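Local coordinates for MccB protein (Escherichia coli, PDB 6OM4), which adenylates the peptide precursor MccA in microcin C7 biosynthesis, using ATP to join AMP to the peptide through a phosphoramidate link, at residues M1-L5 with F45-Y51; H98-Y102 with K312-P316; V130-L134 with C302-I307; D242-P248 with K321-S327. One frame throughout, in Å; residues are numbered along the deposited sequence.

Contact 1: residues M1-L5 with F45-Y51; sequences MDYIL and FITPSSY
Tyr3 and Ser49 form an antiparallel hydrogen-bonded pair in a small three-stranded sheet. Strand 2-5 is the central strand, with the short strand 49-50 on one flank and strand 78-80 on the other. Tyr3 N donates to Ser49 O at 2.8 Å. Ser49 N returns a bond to Tyr3 O at 2.9 Å. Tyr3 O also takes the CA-H of Pro48 and the edge of the Phe45 ring. Further along, Leu5 N bonds to Phe45 O at 2.8 Å.

Phe45 can be followed outward. Its CB lies near Leu5 N and Tyr3 O. With CG beside the backbone N (chi1 -64°), the CD1 edge of the ring is brought to Tyr3. Phe45 CD1 is 3.6 Å from Tyr3 O and 3.8 Å from Tyr3 CB. Phe45 CE1 meets Tyr3 CB at 4.0 Å. Beyond, the Phe45 ring meets Phe69 of helix 62-74 with planes at about 45°. Tyr3 packs edge-to-face with the same Phe69, so both side chains rest on that helix.

Ser50 is an N-cap: its OG bonds to Ala53 N at the start of helix 51-58. Beside it, one water links Met1 O to Tyr51 N. At the other end, Leu5 and Ile46 lie side by side, and Leu5 CD2 touches Ile46 CD1 at 3.5 Å.

Contact 2: residues H98-Y102 with K312-P316; sequences HYQSY and KYSEP
Tyr313 inserts its ring among His98, Tyr99 and Tyr102, and the four side chains form an aromatic cluster. It joins the end of helix 93-101 to the loop that follows helix 292-311, both in the ThiF-family part of the chain. Tyr313 CG stands between the backbone N and the carbonyl carbon (chi1 64°). This conformer directs the ring toward the helix, and the phenol oxygen ends at the histidine. His98 has CG opposite its backbone N (chi1 170°), which carries the imidazole out to meet it. His98 NE2 and Tyr313 OH share a hydrogen bond of 2.8 Å in which either could be the donor. The oxygen lies at the imidazole edge, and the two ring planes are nearly perpendicular, at 86°.

Tyr99 CD1 lies over one face of the Tyr313 ring, toward its rim, with the two rings oblique. Tyr99 CE1 is 3.5 Å from Tyr313 CE2. Tyr102 comes to the edge of the Tyr313 ring instead, with Tyr102 CD2 at 4.0 Å from Tyr313 CE1. Ser314 CB lies over a face of the Tyr102 ring, which also makes a cation-pi contact with Lys25. Ile307 touches both Tyr99 and Tyr313 and links the cluster to helix 292-311. One water bridges the two backbones, donating to Tyr313 O at 2.6 Å and to Tyr102 O at 3.1 Å.

Contact 3: residues V130-L134 with C302-I307; sequences VSVIL and CAADVI
Ala303 CB is the small bump at the middle of this helix-helix contact. It fits beside Ile133 and is also approached by Val130 and Leu134. Ile133 CG2 is 3.7 Å from Ala303 CB, and Ile133 CD1 reaches the same methyl at 3.8 Å. Both branch ends press on the methyl from one side. The alanine leaves room for close backbones: Val130 CA and Ala303 CA are 5.2 Å apart, while the segment axes approach to 9.5 Å. The segments run in broadly the same direction and cross at -40°.

Leu134 is the larger bump. Its CG lies beside the backbone N (chi1 -62°), and the fork of the side chain extends toward the other helix. CD2 enters the hollow between Ala303, Val306 and Ile307. Leu134 CD2 lies 3.8 Å from Val306 CG1 and 3.8 Å from Ile307 CG1. CD1 also leans on Val306 CG1. Leu134 runs alongside Ile307, the two pointing opposite ways, and lies crosswise to Val306. Ile307 CD1 in turn touches Ile133 CG2. At the other end, Val130 CG2 meets Cys302 SG at 4.1 Å. All of these side-chain contacts are apolar.

Helix 125-136 starts at a glycine-rich turn consistent with a Rossmann-type nucleotide site. Ser131 and Val132 pack on helix 170-181. The contact packs on strands of the central sheet: Val130 and Val306 touch Val210 of strand 208-211, while Cys302 and Val306 touch Ile235 of strand 234-240.

Contact 4: residues D242-P248 with K321-S327; sequences DIAVFGP and KRIGIWS
Ala244 with Ile325, and Phe246 with Ile323, are hydrogen-bonded pairs of strands 243-250 and 321-326, in the antiparallel part of the mixed central sheet. Each pair has two backbone bonds. Ile325 N to Ala244 O and Ile323 N to Phe246 O are both 2.8 Å. Beyond the strand end, Ser327 OG donates to a lone pair of Asp242 O at 2.6 Å.

Apolar contacts occupy both sheet faces. On one, Ile243 CD1 makes a CH-pi contact over the six-membered ring of Trp326, 3.8 Å from its centroid. On the other, Phe246 lies beside Ile323, with Phe246 CZ 3.6 Å from Ile323 CD1. Ile325 CD1 comes to the Phe246 ring edge.

The cis peptide before Pro248 and the positive phi of Gly247 shape the strand near the zinc site.

Val245 CG1 lies over a guanidinium face of Arg322 and 3.6 Å from Arg322 CG. The arginine chain is extended from CG to NE, and NE donates to a water. NH1 bonds to Gln335 and to the backbone of the bound peptide, and NH2 also bonds to the peptide. Ile243 and Trp326 pack on a modified peptide side chain. The strand pair therefore offers the peptide both an apolar surface and a guanidinium held by several bonds.

Contacts 2, 3 and 4 belong to the ThiF-family part of the chain; contact 1 joins the N-terminus to residues 45-51. The centres of contacts 1 and 4 are about 42 Å apart, on opposite sides of the chain centre. Contact 3 joins its neighbours directly. Asp305 OD1 packs 3.3 Å from Pro316 CA of contact 2, and Asp305 OD2 lies 3.5 Å from Phe246 CE2 of contact 4. Helix 292-311 leads through the contact 2 loop to strand 321-326. The bound nucleotide analogue is about 11 Å from the side chains of both Val130 in contact 3 and Val245 in contact 4. Contact 4 reaches the bound peptide, and the side chain of its Pro248 is about 9 Å from zinc.

Contact 1: residues M1-L5 with F45-Y51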
loop_
_atom_site.group_PDB
_atom_site.type_symbol
_atom_site.label_atom_id
_atom_site.label_comp_id
_atom_site.label_asym_id
_atom_site.label_seq_id
_atom_site.Cartn_x
_atom_site.Cartn_y
_atom_site.Cartn_z
ATOM N N MET A 1 11.166 -8.694 29.733
ATOM C CA MET A 1 12.401 -7.920 29.756
ATOM C C MET A 1 13.546 -8.627 29.009
ATOM O O MET A 1 14.641 -8.160 29.110
ATOM C CB MET A 1 12.839 -7.653 31.195
ATOM C CG MET A 1 13.236 -8.862 32.017
ATOM S SD MET A 1 13.696 -8.165 33.647
ATOM C CE MET A 1 12.639 -9.116 34.742
ATOM N N ASP A 2 13.271 -9.697 28.248
ATOM C CA ASP A 2 14.222 -10.258 27.290
ATOM C C ASP A 2 14.047 -9.527 25.955
ATOM O O ASP A 2 12.909 -9.281 25.496
ATOM C CB ASP A 2 14.014 -11.762 27.049
ATOM C CG ASP A 2 14.494 -12.663 28.177
ATOM O OD1 ASP A 2 15.257 -12.194 29.035
ATOM O OD2 ASP A 2 14.080 -13.820 28.190
ATOM N N TYR A 3 15.194 -9.213 25.342
ATOM C CA TYR A 3 15.304 -8.603 24.036
ATOM C C TYR A 3 16.050 -9.546 23.092
ATOM O O TYR A 3 16.875 -10.375 23.548
ATOM C CB TYR A 3 16.045 -7.270 24.132
ATOM C CG TYR A 3 15.214 -6.204 24.795
ATOM C CD1 TYR A 3 14.275 -5.503 24.071
ATOM C CD2 TYR A 3 15.365 -5.947 26.141
ATOM C CE1 TYR A 3 13.526 -4.496 24.675
ATOM C CE2 TYR A 3 14.614 -4.970 26.755
ATOM C CZ TYR A 3 13.682 -4.264 26.024
ATOM O OH TYR A 3 12.955 -3.273 26.620
ATOM N N ILE A 4 15.816 -9.373 21.781
ATOM C CA ILE A 4 16.479 -10.152 20.753
ATOM C C ILE A 4 16.832 -9.229 19.577
ATOM O O ILE A 4 16.107 -8.273 19.291
ATOM C CB ILE A 4 15.621 -11.351 20.302
ATOM C CG1 ILE A 4 16.410 -12.313 19.416
ATOM C CG2 ILE A 4 14.309 -10.951 19.648
ATOM C CD1 ILE A 4 15.773 -13.694 19.333
ATOM N N LEU A 5 17.965 -9.521 18.937
ATOM C CA LEU A 5 18.380 -8.816 17.729
ATOM C C LEU A 5 17.507 -9.284 16.566
ATOM O O LEU A 5 17.380 -10.475 16.323
ATOM C CB LEU A 5 19.859 -9.064 17.434
ATOM C CG LEU A 5 20.492 -8.171 16.350
ATOM C CD1 LEU A 5 20.624 -6.741 16.818
ATOM C CD2 LEU A 5 21.858 -8.668 15.967
ATOM N N PHE A 45 22.592 -9.898 22.095
ATOM C CA PHE A 45 21.166 -10.177 21.984
ATOM C C PHE A 45 20.847 -11.122 20.819
ATOM O O PHE A 45 19.717 -11.151 20.416
ATOM C CB PHE A 45 20.392 -8.851 21.865
ATOM C CG PHE A 45 20.515 -7.978 23.080
ATOM C CD1 PHE A 45 19.709 -8.189 24.190
ATOM C CD2 PHE A 45 21.501 -7.010 23.158
ATOM C CE1 PHE A 45 19.877 -7.424 25.342
ATOM C CE2 PHE A 45 21.669 -6.256 24.305
ATOM C CZ PHE A 45 20.837 -6.439 25.382
ATOM N N ILE A 46 21.817 -11.892 20.316
ATOM C CA ILE A 46 21.523 -12.875 19.280
ATOM C C ILE A 46 20.472 -13.864 19.810
ATOM O O ILE A 46 19.479 -14.234 19.090
ATOM C CB ILE A 46 22.807 -13.577 18.795
ATOM C CG1 ILE A 46 23.776 -12.618 18.103
ATOM C CG2 ILE A 46 22.453 -14.732 17.868
ATOM C CD1 ILE A 46 23.156 -11.760 17.085
ATOM N N THR A 47 20.663 -14.282 21.079
ATOM C CA THR A 47 19.723 -15.122 21.809
ATOM C C THR A 47 18.994 -14.203 22.772
ATOM O O THR A 47 19.551 -13.180 23.167
ATOM C CB THR A 47 20.394 -16.287 22.572
ATOM O OG1 THR A 47 21.176 -15.827 23.680
ATOM C CG2 THR A 47 21.287 -17.121 21.682
ATOM N N PRO A 48 17.746 -14.528 23.172
ATOM C CA PRO A 48 16.950 -13.654 24.037
ATOM C C PRO A 48 17.709 -13.386 25.341
ATOM O O PRO A 48 18.131 -14.307 26.000
ATOM C CB PRO A 48 15.681 -14.468 24.345
ATOM C CG PRO A 48 15.580 -15.437 23.179
ATOM C CD PRO A 48 17.010 -15.750 22.800
ATOM N N SER A 49 17.858 -12.120 25.693
ATOM C CA SER A 49 18.633 -11.760 26.838
ATOM C C SER A 49 18.069 -10.494 27.484
ATOM O O SER A 49 17.579 -9.586 26.781
ATOM C CB SER A 49 20.057 -11.566 26.432
ATOM O OG SER A 49 20.790 -11.039 27.526
ATOM N N SER A 50 18.158 -10.405 28.821
ATOM C CA SER A 50 17.853 -9.155 29.533
ATOM C C SER A 50 19.005 -8.152 29.339
ATOM O O SER A 50 20.086 -8.490 28.987
ATOM C CB SER A 50 17.591 -9.360 31.009
ATOM O OG SER A 50 18.710 -9.980 31.629
ATOM N N TYR A 51 18.707 -6.894 29.583
ATOM C CA TYR A 51 19.713 -5.840 29.686
ATOM C C TYR A 51 20.818 -6.241 30.649
ATOM O O TYR A 51 21.976 -6.148 30.321
ATOM C CB TYR A 51 19.040 -4.590 30.232
ATOM C CG TYR A 51 19.901 -3.364 30.314
ATOM C CD1 TYR A 51 19.964 -2.482 29.245
ATOM C CD2 TYR A 51 20.567 -3.035 31.476
ATOM C CE1 TYR A 51 20.706 -1.313 29.314
ATOM C CE2 TYR A 51 21.296 -1.857 31.573
ATOM C CZ TYR A 51 21.383 -1.007 30.481
ATOM O OH TYR A 51 22.111 0.148 30.547
HETATM O O HOH W 1 15.950 -6.216 30.334
HETATM O O HOH W 2 18.121 -12.707 30.367
HETATM O O HOH W 3 18.612 -12.912 16.795
#

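Contact 2: residues H98-Y102 with K312-P316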
loop_
_atom_site.group_PDB
_atom_site.type_symbol
_atom_site.label_atom_id
_atom_site.label_comp_id
_atom_site.label_asym_id
_atom_site.label_seq_id
_atom_site.Cartn_x
_atom_site.Cartn_y
_atom_site.Cartn_z
ATOM N N HIS A 98 9.226 -7.485 8.419
ATOM C CA HIS A 98 8.822 -6.144 8.070
ATOM C C HIS A 98 8.069 -5.486 9.251
ATOM O O HIS A 98 8.446 -4.399 9.707
ATOM C CB HIS A 98 8.031 -6.183 6.762
ATOM C CG HIS A 98 7.373 -4.895 6.432
ATOM N ND1 HIS A 98 8.071 -3.833 5.877
ATOM C CD2 HIS A 98 6.079 -4.525 6.498
ATOM C CE1 HIS A 98 7.196 -2.851 5.666
ATOM N NE2 HIS A 98 5.982 -3.247 6.042
ATOM N N TYR A 99 7.082 -6.163 9.831
ATOM C CA TYR A 99 6.297 -5.544 10.954
ATOM C C TYR A 99 7.214 -5.291 12.170
ATOM O O TYR A 99 7.115 -4.244 12.825
ATOM C CB TYR A 99 5.043 -6.356 11.316
ATOM C CG TYR A 99 4.168 -6.768 10.145
ATOM C CD1 TYR A 99 3.906 -5.897 9.092
ATOM C CD2 TYR A 99 3.603 -8.041 10.050
ATOM C CE1 TYR A 99 3.096 -6.253 8.021
ATOM C CE2 TYR A 99 2.818 -8.412 8.960
ATOM C CZ TYR A 99 2.593 -7.534 7.915
ATOM O OH TYR A 99 1.856 -7.934 6.816
ATOM N N GLN A 100 8.100 -6.236 12.478
ATOM C CA GLN A 100 9.018 -6.142 13.635
ATOM C C GLN A 100 9.893 -4.911 13.470
ATOM O O GLN A 100 10.131 -4.202 14.429
ATOM C CB GLN A 100 9.967 -7.334 13.746
ATOM C CG GLN A 100 9.322 -8.637 14.181
ATOM C CD GLN A 100 10.254 -9.820 14.258
ATOM O OE1 GLN A 100 9.969 -10.846 14.927
ATOM N NE2 GLN A 100 11.311 -9.765 13.484
ATOM N N SER A 101 10.313 -4.657 12.224
ATOM C CA SER A 101 11.226 -3.575 11.934
ATOM C C SER A 101 10.603 -2.196 12.172
ATOM O O SER A 101 11.375 -1.226 12.244
ATOM C CB SER A 101 11.798 -3.681 10.542
ATOM O OG SER A 101 10.891 -3.223 9.537
ATOM N N TYR A 102 9.283 -2.109 12.351
ATOM C CA TYR A 102 8.602 -0.863 12.742
ATOM C C TYR A 102 8.256 -0.815 14.241
ATOM O O TYR A 102 7.551 0.100 14.632
ATOM C CB TYR A 102 7.345 -0.678 11.898
ATOM C CG TYR A 102 7.721 -0.252 10.508
ATOM C CD1 TYR A 102 7.987 1.083 10.215
ATOM C CD2 TYR A 102 7.968 -1.191 9.531
ATOM C CE1 TYR A 102 8.411 1.468 8.956
ATOM C CE2 TYR A 102 8.418 -0.820 8.270
ATOM C CZ TYR A 102 8.642 0.511 7.978
ATOM O OH TYR A 102 9.047 0.853 6.709
ATOM N N LYS A 312 -1.937 -1.113 11.008
ATOM C CA LYS A 312 -1.778 -0.015 12.007
ATOM C C LYS A 312 -0.340 0.109 12.542
ATOM O O LYS A 312 -0.146 0.797 13.503
ATOM C CB LYS A 312 -2.778 -0.163 13.174
ATOM C CG LYS A 312 -4.247 -0.066 12.793
ATOM C CD LYS A 312 -4.626 1.215 12.091
ATOM C CE LYS A 312 -6.074 1.237 11.629
ATOM N NZ LYS A 312 -6.985 1.877 12.610
ATOM N N TYR A 313 0.661 -0.452 11.856
ATOM C CA TYR A 313 2.031 -0.516 12.371
ATOM C C TYR A 313 2.867 0.657 11.844
ATOM O O TYR A 313 3.939 0.985 12.398
ATOM C CB TYR A 313 2.663 -1.848 12.007
ATOM C CG TYR A 313 2.847 -2.078 10.534
ATOM C CD1 TYR A 313 4.004 -1.690 9.872
ATOM C CD2 TYR A 313 1.859 -2.706 9.805
ATOM C CE1 TYR A 313 4.173 -1.934 8.523
ATOM C CE2 TYR A 313 2.002 -2.929 8.448
ATOM C CZ TYR A 313 3.157 -2.526 7.809
ATOM O OH TYR A 313 3.285 -2.802 6.479
ATOM N N SER A 314 2.358 1.315 10.797
ATOM C CA SER A 314 3.051 2.441 10.139
ATOM C C SER A 314 2.014 3.230 9.345
ATOM O O SER A 314 1.022 2.677 8.946
ATOM C CB SER A 314 4.161 1.950 9.266
ATOM O OG SER A 314 4.894 3.047 8.723
ATOM N N GLU A 315 2.228 4.535 9.174
ATOM C CA GLU A 315 1.195 5.389 8.564
ATOM C C GLU A 315 1.222 5.223 7.041
ATOM O O GLU A 315 2.281 5.356 6.411
ATOM C CB GLU A 315 1.312 6.848 9.028
ATOM C CG GLU A 315 0.399 7.151 10.219
ATOM C CD GLU A 315 0.571 8.512 10.891
ATOM O OE1 GLU A 315 1.736 8.897 11.180
ATOM O OE2 GLU A 315 -0.461 9.199 11.135
ATOM N N PRO A 316 0.051 5.011 6.399
ATOM C CA PRO A 316 -0.018 4.991 4.927
ATOM C C PRO A 316 0.535 6.294 4.330
ATOM O O PRO A 316 0.269 7.378 4.830
ATOM C CB PRO A 316 -1.506 4.812 4.630
ATOM C CG PRO A 316 -2.121 4.302 5.895
ATOM C CD PRO A 316 -1.269 4.827 7.028
HETATM O O HOH W 4 4.496 -0.139 14.726
#

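Contact 3: residues V130-L134 with C302-I307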
loop_
_atom_site.group_PDB
_atom_site.type_symbol
_atom_site.label_atom_id
_atom_site.label_comp_id
_atom_site.label_asym_id
_atom_site.label_seq_id
_atom_site.Cartn_x
_atom_site.Cartn_y
_atom_site.Cartn_z
ATOM N N VAL A 130 -2.804 -5.600 -6.954
ATOM C CA VAL A 130 -3.182 -5.344 -5.553
ATOM C C VAL A 130 -3.737 -6.627 -4.933
ATOM O O VAL A 130 -3.348 -6.986 -3.809
ATOM C CB VAL A 130 -4.217 -4.195 -5.449
ATOM C CG1 VAL A 130 -4.799 -4.039 -4.041
ATOM C CG2 VAL A 130 -3.614 -2.900 -5.917
ATOM N N SER A 131 -4.687 -7.272 -5.611
ATOM C CA SER A 131 -5.341 -8.463 -5.038
ATOM C C SER A 131 -4.323 -9.543 -4.632
ATOM O O SER A 131 -4.480 -10.159 -3.578
ATOM C CB SER A 131 -6.437 -9.013 -5.938
ATOM O OG SER A 131 -5.901 -9.653 -7.087
ATOM N N VAL A 132 -3.307 -9.820 -5.461
ATOM C CA VAL A 132 -2.428 -10.911 -5.161
ATOM C C VAL A 132 -1.518 -10.526 -3.985
ATOM O O VAL A 132 -1.183 -11.362 -3.166
ATOM C CB VAL A 132 -1.641 -11.393 -6.394
ATOM C CG1 VAL A 132 -0.578 -10.392 -6.878
ATOM C CG2 VAL A 132 -1.045 -12.747 -6.094
ATOM N N ILE A 133 -1.108 -9.266 -3.901
ATOM C CA ILE A 133 -0.332 -8.865 -2.725
ATOM C C ILE A 133 -1.174 -9.070 -1.469
ATOM O O ILE A 133 -0.677 -9.582 -0.436
ATOM C CB ILE A 133 0.132 -7.394 -2.832
ATOM C CG1 ILE A 133 1.157 -7.248 -3.950
ATOM C CG2 ILE A 133 0.674 -6.932 -1.499
ATOM C CD1 ILE A 133 1.334 -5.858 -4.470
ATOM N N LEU A 134 -2.430 -8.622 -1.502
ATOM C CA LEU A 134 -3.246 -8.683 -0.300
ATOM C C LEU A 134 -3.513 -10.155 0.059
ATOM O O LEU A 134 -3.455 -10.530 1.237
ATOM C CB LEU A 134 -4.549 -7.888 -0.480
ATOM C CG LEU A 134 -4.410 -6.383 -0.743
ATOM C CD1 LEU A 134 -5.795 -5.711 -0.726
ATOM C CD2 LEU A 134 -3.521 -5.705 0.306
ATOM N N CYS A 302 -0.164 1.152 -3.631
ATOM C CA CYS A 302 -1.554 1.083 -3.195
ATOM C C CYS A 302 -1.733 -0.070 -2.185
ATOM O O CYS A 302 -2.308 0.100 -1.102
ATOM C CB CYS A 302 -2.454 0.904 -4.423
ATOM S SG CYS A 302 -4.206 0.705 -3.985
ATOM N N ALA A 303 -1.219 -1.259 -2.529
ATOM C CA ALA A 303 -1.335 -2.421 -1.641
ATOM C C ALA A 303 -0.641 -2.121 -0.300
ATOM O O ALA A 303 -1.141 -2.481 0.755
ATOM C CB ALA A 303 -0.770 -3.658 -2.273
ATOM N N ALA A 304 0.525 -1.459 -0.344
ATOM C CA ALA A 304 1.275 -1.136 0.891
ATOM C C ALA A 304 0.402 -0.307 1.822
ATOM O O ALA A 304 0.374 -0.538 3.040
ATOM C CB ALA A 304 2.521 -0.361 0.578
ATOM N N ASP A 305 -0.236 0.715 1.261
ATOM C CA ASP A 305 -1.120 1.572 2.068
ATOM C C ASP A 305 -2.328 0.809 2.632
ATOM O O ASP A 305 -2.669 1.055 3.769
ATOM C CB ASP A 305 -1.493 2.826 1.289
ATOM C CG ASP A 305 -0.406 3.903 1.395
ATOM O OD1 ASP A 305 0.712 3.643 1.998
ATOM O OD2 ASP A 305 -0.672 5.004 0.894
ATOM N N VAL A 306 -2.914 -0.145 1.903
ATOM C CA VAL A 306 -3.994 -0.995 2.446
ATOM C C VAL A 306 -3.505 -1.816 3.654
ATOM O O VAL A 306 -4.151 -1.830 4.750
ATOM C CB VAL A 306 -4.572 -1.911 1.360
ATOM C CG1 VAL A 306 -5.504 -2.956 1.949
ATOM C CG2 VAL A 306 -5.249 -1.101 0.283
ATOM N N ILE A 307 -2.342 -2.461 3.504
ATOM C CA ILE A 307 -1.760 -3.280 4.582
ATOM C C ILE A 307 -1.466 -2.396 5.792
ATOM O O ILE A 307 -1.762 -2.771 6.926
ATOM C CB ILE A 307 -0.534 -4.074 4.071
ATOM C CG1 ILE A 307 -0.999 -5.140 3.076
ATOM C CG2 ILE A 307 0.261 -4.667 5.206
ATOM C CD1 ILE A 307 0.104 -5.747 2.262
#

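Contact 4: residues D242-P248 with K321-S327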
loop_
_atom_site.group_PDB
_atom_site.type_symbol
_atom_site.label_atom_id
_atom_site.label_comp_id
_atom_site.label_asym_id
_atom_site.label_seq_id
_atom_site.Cartn_x
_atom_site.Cartn_y
_atom_site.Cartn_z
ATOM N N ASP A 242 2.166 7.577 -18.437
ATOM C CA ASP A 242 3.456 7.102 -17.930
ATOM C C ASP A 242 3.731 7.501 -16.466
ATOM O O ASP A 242 4.811 7.194 -15.957
ATOM C CB ASP A 242 4.570 7.639 -18.838
ATOM C CG ASP A 242 4.410 9.108 -19.190
ATOM O OD1 ASP A 242 4.717 9.921 -18.364
ATOM O OD2 ASP A 242 3.912 9.415 -20.291
ATOM N N ILE A 243 2.799 8.175 -15.794
ATOM C CA ILE A 243 2.918 8.513 -14.376
ATOM C C ILE A 243 2.079 7.552 -13.547
ATOM O O ILE A 243 0.861 7.507 -13.676
ATOM C CB ILE A 243 2.493 9.960 -14.075
ATOM C CG1 ILE A 243 3.333 10.982 -14.840
ATOM C CG2 ILE A 243 2.542 10.200 -12.585
ATOM C CD1 ILE A 243 2.803 12.404 -14.674
ATOM N N ALA A 244 2.737 6.851 -12.624
ATOM C CA ALA A 244 2.054 5.973 -11.661
ATOM C C ALA A 244 1.416 6.858 -10.584
ATOM O O ALA A 244 2.077 7.777 -10.124
ATOM C CB ALA A 244 3.058 5.035 -11.054
ATOM N N VAL A 245 0.156 6.607 -10.249
ATOM C CA VAL A 245 -0.554 7.411 -9.233
ATOM C C VAL A 245 -1.125 6.504 -8.145
ATOM O O VAL A 245 -1.756 5.494 -8.434
ATOM C CB VAL A 245 -1.657 8.280 -9.860
ATOM C CG1 VAL A 245 -2.455 9.027 -8.774
ATOM C CG2 VAL A 245 -1.066 9.253 -10.864
ATOM N N PHE A 246 -0.969 6.909 -6.870
ATOM C CA PHE A 246 -1.739 6.217 -5.833
ATOM C C PHE A 246 -2.131 7.260 -4.818
ATOM O O PHE A 246 -1.459 8.266 -4.677
ATOM C CB PHE A 246 -0.995 5.048 -5.162
ATOM C CG PHE A 246 0.162 5.402 -4.261
ATOM C CD1 PHE A 246 1.339 5.920 -4.773
ATOM C CD2 PHE A 246 0.096 5.214 -2.886
ATOM C CE1 PHE A 246 2.422 6.204 -3.951
ATOM C CE2 PHE A 246 1.156 5.546 -2.060
ATOM C CZ PHE A 246 2.323 6.041 -2.587
ATOM N N GLY A 247 -3.236 6.969 -4.156
ATOM C CA GLY A 247 -3.901 7.941 -3.339
ATOM C C GLY A 247 -4.954 8.729 -4.104
ATOM O O GLY A 247 -5.085 8.682 -5.343
ATOM N N PRO A 248 -5.841 9.432 -3.388
ATOM C CA PRO A 248 -5.790 9.510 -1.931
ATOM C C PRO A 248 -6.337 8.254 -1.231
ATOM O O PRO A 248 -7.065 7.458 -1.827
ATOM C CB PRO A 248 -6.708 10.706 -1.697
ATOM C CG PRO A 248 -7.780 10.522 -2.738
ATOM C CD PRO A 248 -7.010 10.104 -3.963
ATOM N N LYS A 321 -3.166 12.784 0.299
ATOM C CA LYS A 321 -2.201 12.986 -0.791
ATOM C C LYS A 321 -2.579 12.114 -1.999
ATOM O O LYS A 321 -2.962 10.991 -1.845
ATOM C CB LYS A 321 -0.769 12.664 -0.339
ATOM C CG LYS A 321 -0.205 13.641 0.691
ATOM C CD LYS A 321 1.209 13.379 1.087
ATOM C CE LYS A 321 1.552 14.158 2.339
ATOM N NZ LYS A 321 3.014 14.218 2.510
ATOM N N ARG A 322 -2.421 12.663 -3.201
ATOM C CA ARG A 322 -2.473 11.878 -4.420
ATOM C C ARG A 322 -1.059 11.939 -4.989
ATOM O O ARG A 322 -0.622 13.060 -5.308
ATOM C CB ARG A 322 -3.479 12.483 -5.389
ATOM C CG ARG A 322 -3.599 11.793 -6.743
ATOM C CD ARG A 322 -4.879 12.228 -7.437
ATOM N NE ARG A 322 -5.090 11.627 -8.761
ATOM C CZ ARG A 322 -4.715 12.174 -9.918
ATOM N NH1 ARG A 322 -4.194 13.392 -9.939
ATOM N NH2 ARG A 322 -4.919 11.496 -11.052
ATOM N N ILE A 323 -0.348 10.789 -4.993
ATOM C CA ILE A 323 1.080 10.746 -5.207
ATOM C C ILE A 323 1.373 10.226 -6.627
ATOM O O ILE A 323 0.848 9.203 -7.005
ATOM C CB ILE A 323 1.764 9.876 -4.130
ATOM C CG1 ILE A 323 1.461 10.400 -2.722
ATOM C CG2 ILE A 323 3.258 9.744 -4.381
ATOM C CD1 ILE A 323 1.683 9.433 -1.598
ATOM N N GLY A 324 2.195 10.957 -7.367
ATOM C CA GLY A 324 2.662 10.532 -8.688
ATOM C C GLY A 324 4.122 10.154 -8.645
ATOM O O GLY A 324 4.971 10.913 -8.111
ATOM N N ILE A 325 4.452 9.049 -9.338
ATOM C CA ILE A 325 5.782 8.626 -9.570
ATOM C C ILE A 325 6.008 8.592 -11.088
ATOM O O ILE A 325 5.342 7.835 -11.796
ATOM C CB ILE A 325 6.058 7.243 -8.949
ATOM C CG1 ILE A 325 5.744 7.212 -7.456
ATOM C CG2 ILE A 325 7.496 6.817 -9.243
ATOM C CD1 ILE A 325 4.335 6.795 -7.155
ATOM N N TRP A 326 6.926 9.427 -11.569
ATOM C CA TRP A 326 7.218 9.546 -12.985
ATOM C C TRP A 326 8.003 8.313 -13.411
ATOM O O TRP A 326 8.713 7.727 -12.597
ATOM C CB TRP A 326 7.962 10.860 -13.288
ATOM C CG TRP A 326 7.104 12.084 -13.516
ATOM C CD1 TRP A 326 7.103 12.864 -14.637
ATOM C CD2 TRP A 326 6.183 12.734 -12.610
ATOM N NE1 TRP A 326 6.235 13.916 -14.510
ATOM C CE2 TRP A 326 5.653 13.862 -13.274
ATOM C CE3 TRP A 326 5.711 12.450 -11.321
ATOM C CZ2 TRP A 326 4.709 14.702 -12.689
ATOM C CZ3 TRP A 326 4.778 13.283 -10.740
ATOM C CH2 TRP A 326 4.268 14.377 -11.430
ATOM N N SER A 327 7.882 7.909 -14.681
ATOM C CA SER A 327 8.675 6.797 -15.164
ATOM C C SER A 327 9.689 7.290 -16.203
ATOM O O SER A 327 10.599 6.548 -16.525
ATOM C CB SER A 327 7.820 5.664 -15.694
ATOM O OG SER A 327 7.055 6.090 -16.814
HETATM O O HOH W 5 6.616 9.906 -16.461
HETATM O O HOH W 6 -6.370 9.468 -7.488
#